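Local coordinates for hypothetical Thioesterase Protein SP_1851 (Streptococcus pneumoniae serotype 4, PDB 4XY5) that probably hydrolyses thioesters, as a PaaI-type member of the hotdog-fold thioesterase superfamily, at residues 13-18 / 55-60; 47-52 / 86-91. The protein carries 1 engineered substitution. All coordinates share one frame; numbering follows the deposited sequence.

Contact 1 of 2, residues 13-18 / 55-60; sequences SAFENY and AQISGL. Engineered in segment 55-60: Ala-55 (natural residue Asp).
The ring of Phe-15 reaches the central helix where Gln-56 and Ile-57 follow one another, and the whole contact across the two segments is apolar. Against Gln-56 the ring offers its CE2 corner, which comes within 3.4 Å of Gln-56 CB, while Phe-15 CZ lies 3.7 Å from Gln-56 CG. The aliphatic root of the glutamine therefore does the touching, and the ring meets it at a slant. Ile-57 approaches differently: its CD1 methyl sits at the ring edge, near the ring plane, 3.8 Å from Phe-15 CZ and 4.0 Å from Phe-15 CE1. Within its own segment the ring also has Tyr-18 CB at its edge, in plane.

Torsions explain how the glutamine combines two roles. CG stands anti to the backbone N (chi1 -177°), and the chain then bends at chi2 (69°), which carries the amide off the ring and into the subunit interface, where OE1 is hydrogen-bonded to His-46 of the second subunit. The amide and phenyl planes are 57° apart.

That subunit also meets the phenylalanine, whose ring packs edge-to-face with Phe-9 of the second subunit. Ser-13 and Ala-14 pair antiparallel with a strand of the same neighbour, just before the chain turns at Phe-15. Ala-55, the engineered residue preceding Gln-56, takes no part in this packing.

In this hotdog fold the contact fastens the N-terminal segment to the central helix beside the dimer interface. Its chemistry implies a division of labour in Gln-56: CB and CG pack against a buried aromatic ring, while the amide of this buried residue, its oxygen bonded across the interface, links the same helix to the partner subunit.

Contact 2 of 2, residues 47-52 / 86-91; sequences GGYLFT and DVLTIK
Leu-88 points from its strand toward the first turns of the central helix, and its CD1 methyl carries the entire contact. Tyr-49 and Leu-50 receive it together. Leu-50 CD2 lies 3.9 Å from Leu-88 CD1, the two leucine side chains crossing at about a right angle. The tyrosine and Leu-88 come from opposite directions, and Leu-88 CD1 lands on the edge of the ring, near its plane, 4.0 Å from both Tyr-49 CE2 and Tyr-49 OH. No hydrogen bond joins the two segments.

The tyrosine gets there because CG lies anti to the backbone N (chi1 160°), carrying the ring out from the helix toward the sheet. Val-34 packs against both Tyr-49 and Leu-88, Ile-108 of the adjacent strand against Leu-88, and Tyr-78 against Leu-50.

Away from this buried point the contact is loose. The CA atoms of Leu-50 and Leu-88 are 9.5 Å apart, although they are the nearest pair of the two backbones. Ile-90 faces the helix as well but does not touch 47-52, whereas Lys-91 lies on the exposed side of the strand.

Inside the helix, Gly-48 O is gripped twice: Thr-52 OG1 bonds Gly-48 O at 2.9 Å, and the amide N of Thr-52 shares that oxygen from the opposite face of the carbonyl plane. The same hydroxyl makes a weak hydrogen bond with Thr-52 of the second subunit.

This is the helix-on-sheet packing of the hotdog fold, in which a curved antiparallel sheet wraps the central helix. Chemically, the contact implies adhesion by dispersion and burial alone: the CD1 methyl of Leu-88 touches an aromatic edge and a second leucine, while a polar tie from helix to sheet lies nearby, between Gly-47 O and Tyr-78 OH.

How the contacts relate
Contacts 1 and 2 use successive parts of helix 47-64, and their centres are about 8 Å apart. They touch: Ser-13 O is 3.3 Å from Tyr-49 CD1, Ala-14 CB is 3.7 Å from Thr-52 CG2, and Ile-57 CG1 packs 3.6 Å from Ile-90 CG2. The N-terminal segment holds the helix in contact 1, the sheet in contact 2. Both reach the second subunit, through Gln-56 and through Phe-51, which stacks on its counterpart. In related PaaI-type thioesterases the active site lies at this dimer interface and probably uses an acidic residue of this helix; Ala-55, engineered from Asp, lies in 55-60 but takes no part in the packing.

Contact 1 of 2, residues 13-18 / 55-60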
loop_
_atom_site.group_PDB
_atom_site.type_symbol
_atom_site.label_atom_id
_atom_site.label_comp_id
_atom_site.label_asym_id
_atom_site.label_seq_id
_atom_site.Cartn_x
_atom_site.Cartn_y
_atom_site.Cartn_z
ATOM N N SER A 13 -23.344 0.083 -0.521
ATOM C CA SER A 13 -23.562 -1.009 0.398
ATOM C C SER A 13 -22.836 -2.272 -0.070
ATOM O O SER A 13 -22.594 -2.446 -1.256
ATOM C CB SER A 13 -25.068 -1.273 0.549
ATOM O OG SER A 13 -25.293 -2.296 1.498
ATOM N N ALA A 14 -22.488 -3.138 0.875
ATOM C CA ALA A 14 -21.798 -4.392 0.558
ATOM C C ALA A 14 -22.375 -5.529 1.379
ATOM O O ALA A 14 -22.659 -5.347 2.559
ATOM C CB ALA A 14 -20.292 -4.255 0.821
ATOM N N PHE A 15 -22.538 -6.696 0.755
ATOM C CA PHE A 15 -23.144 -7.882 1.377
ATOM C C PHE A 15 -24.644 -7.772 1.650
ATOM O O PHE A 15 -25.130 -8.228 2.689
ATOM C CB PHE A 15 -22.424 -8.245 2.673
ATOM C CG PHE A 15 -20.973 -8.629 2.466
ATOM C CD1 PHE A 15 -20.646 -9.894 1.998
ATOM C CD2 PHE A 15 -19.958 -7.718 2.715
ATOM C CE1 PHE A 15 -19.323 -10.258 1.793
ATOM C CE2 PHE A 15 -18.628 -8.070 2.517
ATOM C CZ PHE A 15 -18.309 -9.338 2.055
ATOM N N GLU A 16 -25.376 -7.203 0.704
ATOM C CA GLU A 16 -26.832 -7.298 0.726
ATOM C C GLU A 16 -27.252 -8.732 0.409
ATOM O O GLU A 16 -28.335 -9.178 0.799
ATOM C CB GLU A 16 -27.447 -6.307 -0.257
ATOM C CG GLU A 16 -27.192 -4.865 0.154
ATOM C CD GLU A 16 -28.062 -3.861 -0.570
ATOM O OE1 GLU A 16 -28.132 -2.707 -0.097
ATOM O OE2 GLU A 16 -28.660 -4.211 -1.610
ATOM N N ASN A 17 -26.373 -9.444 -0.291
ATOM C CA ASN A 17 -26.504 -10.882 -0.514
ATOM C C ASN A 17 -25.107 -11.477 -0.449
ATOM O O ASN A 17 -24.143 -10.783 -0.745
ATOM C CB ASN A 17 -27.144 -11.195 -1.869
ATOM C CG ASN A 17 -26.241 -10.844 -3.045
ATOM O OD1 ASN A 17 -25.364 -11.635 -3.443
ATOM N ND2 ASN A 17 -26.446 -9.650 -3.611
ATOM N N TYR A 18 -25.002 -12.747 -0.069
ATOM C CA TYR A 18 -23.712 -13.448 -0.102
ATOM C C TYR A 18 -23.918 -14.928 0.190
ATOM O O TYR A 18 -24.946 -15.320 0.739
ATOM C CB TYR A 18 -22.710 -12.850 0.900
ATOM C CG TYR A 18 -23.071 -13.030 2.360
ATOM C CD1 TYR A 18 -22.650 -14.150 3.074
ATOM C CD2 TYR A 18 -23.834 -12.068 3.032
ATOM C CE1 TYR A 18 -22.989 -14.312 4.420
ATOM C CE2 TYR A 18 -24.167 -12.221 4.365
ATOM C CZ TYR A 18 -23.751 -13.339 5.051
ATOM O OH TYR A 18 -24.092 -13.476 6.377
ATOM N N ALA A 55 -12.177 -6.804 2.795
ATOM C CA ALA A 55 -11.910 -6.613 4.222
ATOM C C ALA A 55 -12.740 -7.545 5.087
ATOM O O ALA A 55 -12.262 -8.070 6.098
ATOM C CB ALA A 55 -12.162 -5.167 4.628
ATOM N N GLN A 56 -13.998 -7.729 4.709
ATOM C CA GLN A 56 -14.849 -8.660 5.432
ATOM C C GLN A 56 -14.283 -10.085 5.348
ATOM O O GLN A 56 -14.175 -10.795 6.359
ATOM C CB GLN A 56 -16.264 -8.599 4.878
ATOM C CG GLN A 56 -17.264 -9.486 5.606
ATOM C CD GLN A 56 -17.563 -9.012 7.018
ATOM O OE1 GLN A 56 -17.042 -7.994 7.482
ATOM N NE2 GLN A 56 -18.409 -9.760 7.716
ATOM N N ILE A 57 -13.860 -10.483 4.155
ATOM C CA ILE A 57 -13.312 -11.828 3.984
ATOM C C ILE A 57 -11.981 -11.953 4.737
ATOM O O ILE A 57 -11.685 -12.998 5.313
ATOM C CB ILE A 57 -13.169 -12.202 2.474
ATOM C CG1 ILE A 57 -14.447 -12.896 1.982
ATOM C CG2 ILE A 57 -12.003 -13.168 2.236
ATOM C CD1 ILE A 57 -15.745 -12.106 2.223
ATOM N N SER A 58 -11.199 -10.879 4.800
ATOM C CA SER A 58 -9.970 -10.913 5.595
ATOM C C SER A 58 -10.288 -11.160 7.070
ATOM O O SER A 58 -9.589 -11.914 7.758
ATOM C CB SER A 58 -9.176 -9.611 5.440
ATOM O OG SER A 58 -7.975 -9.655 6.212
ATOM N N GLY A 59 -11.339 -10.515 7.556
ATOM C CA GLY A 59 -11.758 -10.710 8.935
ATOM C C GLY A 59 -12.207 -12.144 9.165
ATOM O O GLY A 59 -11.875 -12.746 10.188
ATOM N N LEU A 60 -12.948 -12.691 8.207
ATOM C CA LEU A 60 -13.382 -14.087 8.287
ATOM C C LEU A 60 -12.184 -15.037 8.297
ATOM O O LEU A 60 -12.204 -16.064 8.977
ATOM C CB LEU A 60 -14.331 -14.428 7.136
ATOM C CG LEU A 60 -15.725 -13.767 7.178
ATOM C CD1 LEU A 60 -16.445 -14.027 5.883
ATOM C CD2 LEU A 60 -16.553 -14.268 8.353
#

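Contact 2 of 2, residues 47-52 / 86-91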
loop_
_atom_site.group_PDB
_atom_site.type_symbol
_atom_site.label_atom_id
_atom_site.label_comp_id
_atom_site.label_asym_id
_atom_site.label_seq_id
_atom_site.Cartn_x
_atom_site.Cartn_y
_atom_site.Cartn_z
ATOM N N GLY A 47 -15.138 1.156 -5.918
ATOM C CA GLY A 47 -13.887 0.691 -5.339
ATOM C C GLY A 47 -14.009 0.424 -3.851
ATOM O O GLY A 47 -13.327 -0.442 -3.309
ATOM N N GLY A 48 -14.871 1.178 -3.179
ATOM C CA GLY A 48 -15.109 0.966 -1.761
ATOM C C GLY A 48 -15.896 -0.306 -1.493
ATOM O O GLY A 48 -15.658 -1.012 -0.516
ATOM N N TYR A 49 -16.862 -0.584 -2.357
ATOM C CA TYR A 49 -17.599 -1.842 -2.298
ATOM C C TYR A 49 -16.655 -3.024 -2.446
ATOM O O TYR A 49 -16.671 -3.950 -1.629
ATOM C CB TYR A 49 -18.683 -1.869 -3.390
ATOM C CG TYR A 49 -19.212 -3.239 -3.777
ATOM C CD1 TYR A 49 -20.232 -3.849 -3.060
ATOM C CD2 TYR A 49 -18.716 -3.896 -4.905
ATOM C CE1 TYR A 49 -20.721 -5.103 -3.435
ATOM C CE2 TYR A 49 -19.199 -5.135 -5.285
ATOM C CZ TYR A 49 -20.199 -5.731 -4.552
ATOM O OH TYR A 49 -20.676 -6.968 -4.932
ATOM N N LEU A 50 -15.807 -2.983 -3.470
ATOM C CA LEU A 50 -14.863 -4.074 -3.702
ATOM C C LEU A 50 -13.915 -4.228 -2.516
ATOM O O LEU A 50 -13.643 -5.332 -2.085
ATOM C CB LEU A 50 -14.052 -3.838 -4.986
ATOM C CG LEU A 50 -14.859 -3.844 -6.290
ATOM C CD1 LEU A 50 -13.944 -3.442 -7.449
ATOM C CD2 LEU A 50 -15.421 -5.225 -6.499
ATOM N N PHE A 51 -13.420 -3.113 -1.990
ATOM C CA PHE A 51 -12.545 -3.186 -0.818
ATOM C C PHE A 51 -13.274 -3.808 0.360
ATOM O O PHE A 51 -12.713 -4.624 1.104
ATOM C CB PHE A 51 -12.034 -1.802 -0.430
ATOM C CG PHE A 51 -11.125 -1.807 0.776
ATOM C CD1 PHE A 51 -9.752 -1.880 0.625
ATOM C CD2 PHE A 51 -11.656 -1.735 2.064
ATOM C CE1 PHE A 51 -8.915 -1.871 1.736
ATOM C CE2 PHE A 51 -10.844 -1.734 3.170
ATOM C CZ PHE A 51 -9.456 -1.802 3.014
ATOM N N THR A 52 -14.525 -3.408 0.561
ATOM C CA THR A 52 -15.245 -3.898 1.716
ATOM C C THR A 52 -15.472 -5.415 1.608
ATOM O O THR A 52 -15.380 -6.128 2.606
ATOM C CB THR A 52 -16.590 -3.142 1.894
ATOM O OG1 THR A 52 -16.310 -1.755 2.175
ATOM C CG2 THR A 52 -17.416 -3.732 3.049
ATOM N N ASP A 86 -22.717 -9.297 -12.091
ATOM C CA ASP A 86 -21.541 -10.156 -11.939
ATOM C C ASP A 86 -21.696 -10.971 -10.670
ATOM O O ASP A 86 -22.227 -10.481 -9.678
ATOM C CB ASP A 86 -20.232 -9.352 -11.852
ATOM C CG ASP A 86 -19.706 -8.905 -13.201
ATOM O OD1 ASP A 86 -20.263 -9.312 -14.246
ATOM O OD2 ASP A 86 -18.708 -8.143 -13.209
ATOM N N VAL A 87 -21.238 -12.218 -10.695
ATOM C CA VAL A 87 -21.063 -12.960 -9.461
ATOM C C VAL A 87 -19.577 -12.899 -9.136
ATOM O O VAL A 87 -18.743 -13.296 -9.953
ATOM C CB VAL A 87 -21.539 -14.412 -9.579
ATOM C CG1 VAL A 87 -21.208 -15.193 -8.298
ATOM C CG2 VAL A 87 -23.027 -14.434 -9.864
ATOM N N LEU A 88 -19.262 -12.344 -7.970
ATOM C CA LEU A 88 -17.878 -12.179 -7.547
ATOM C C LEU A 88 -17.505 -13.247 -6.544
ATOM O O LEU A 88 -18.210 -13.460 -5.557
ATOM C CB LEU A 88 -17.666 -10.792 -6.934
ATOM C CG LEU A 88 -18.023 -9.620 -7.836
ATOM C CD1 LEU A 88 -17.690 -8.285 -7.159
ATOM C CD2 LEU A 88 -17.312 -9.758 -9.166
ATOM N N THR A 89 -16.388 -13.916 -6.798
ATOM C CA THR A 89 -15.853 -14.882 -5.856
ATOM C C THR A 89 -14.677 -14.245 -5.135
ATOM O O THR A 89 -13.708 -13.861 -5.761
ATOM C CB THR A 89 -15.407 -16.167 -6.556
ATOM O OG1 THR A 89 -16.532 -16.734 -7.242
ATOM C CG2 THR A 89 -14.883 -17.175 -5.533
ATOM N N ILE A 90 -14.800 -14.156 -3.818
ATOM C CA ILE A 90 -13.836 -13.495 -2.952
ATOM C C ILE A 90 -13.095 -14.575 -2.193
ATOM O O ILE A 90 -13.680 -15.262 -1.360
ATOM C CB ILE A 90 -14.530 -12.549 -1.947
ATOM C CG1 ILE A 90 -15.659 -11.783 -2.633
ATOM C CG2 ILE A 90 -13.498 -11.600 -1.272
ATOM C CD1 ILE A 90 -16.837 -11.483 -1.692
ATOM N N LYS A 91 -11.815 -14.732 -2.498
ATOM C CA LYS A 91 -10.999 -15.764 -1.867
ATOM C C LYS A 91 -9.938 -15.120 -1.011
ATOM O O LYS A 91 -9.115 -14.371 -1.524
ATOM C CB LYS A 91 -10.334 -16.649 -2.922
ATOM C CG LYS A 91 -11.311 -17.317 -3.880
ATOM C CD LYS A 91 -10.572 -18.257 -4.835
ATOM C CE LYS A 91 -11.550 -19.143 -5.600
ATOM N NZ LYS A 91 -10.822 -20.183 -6.387
#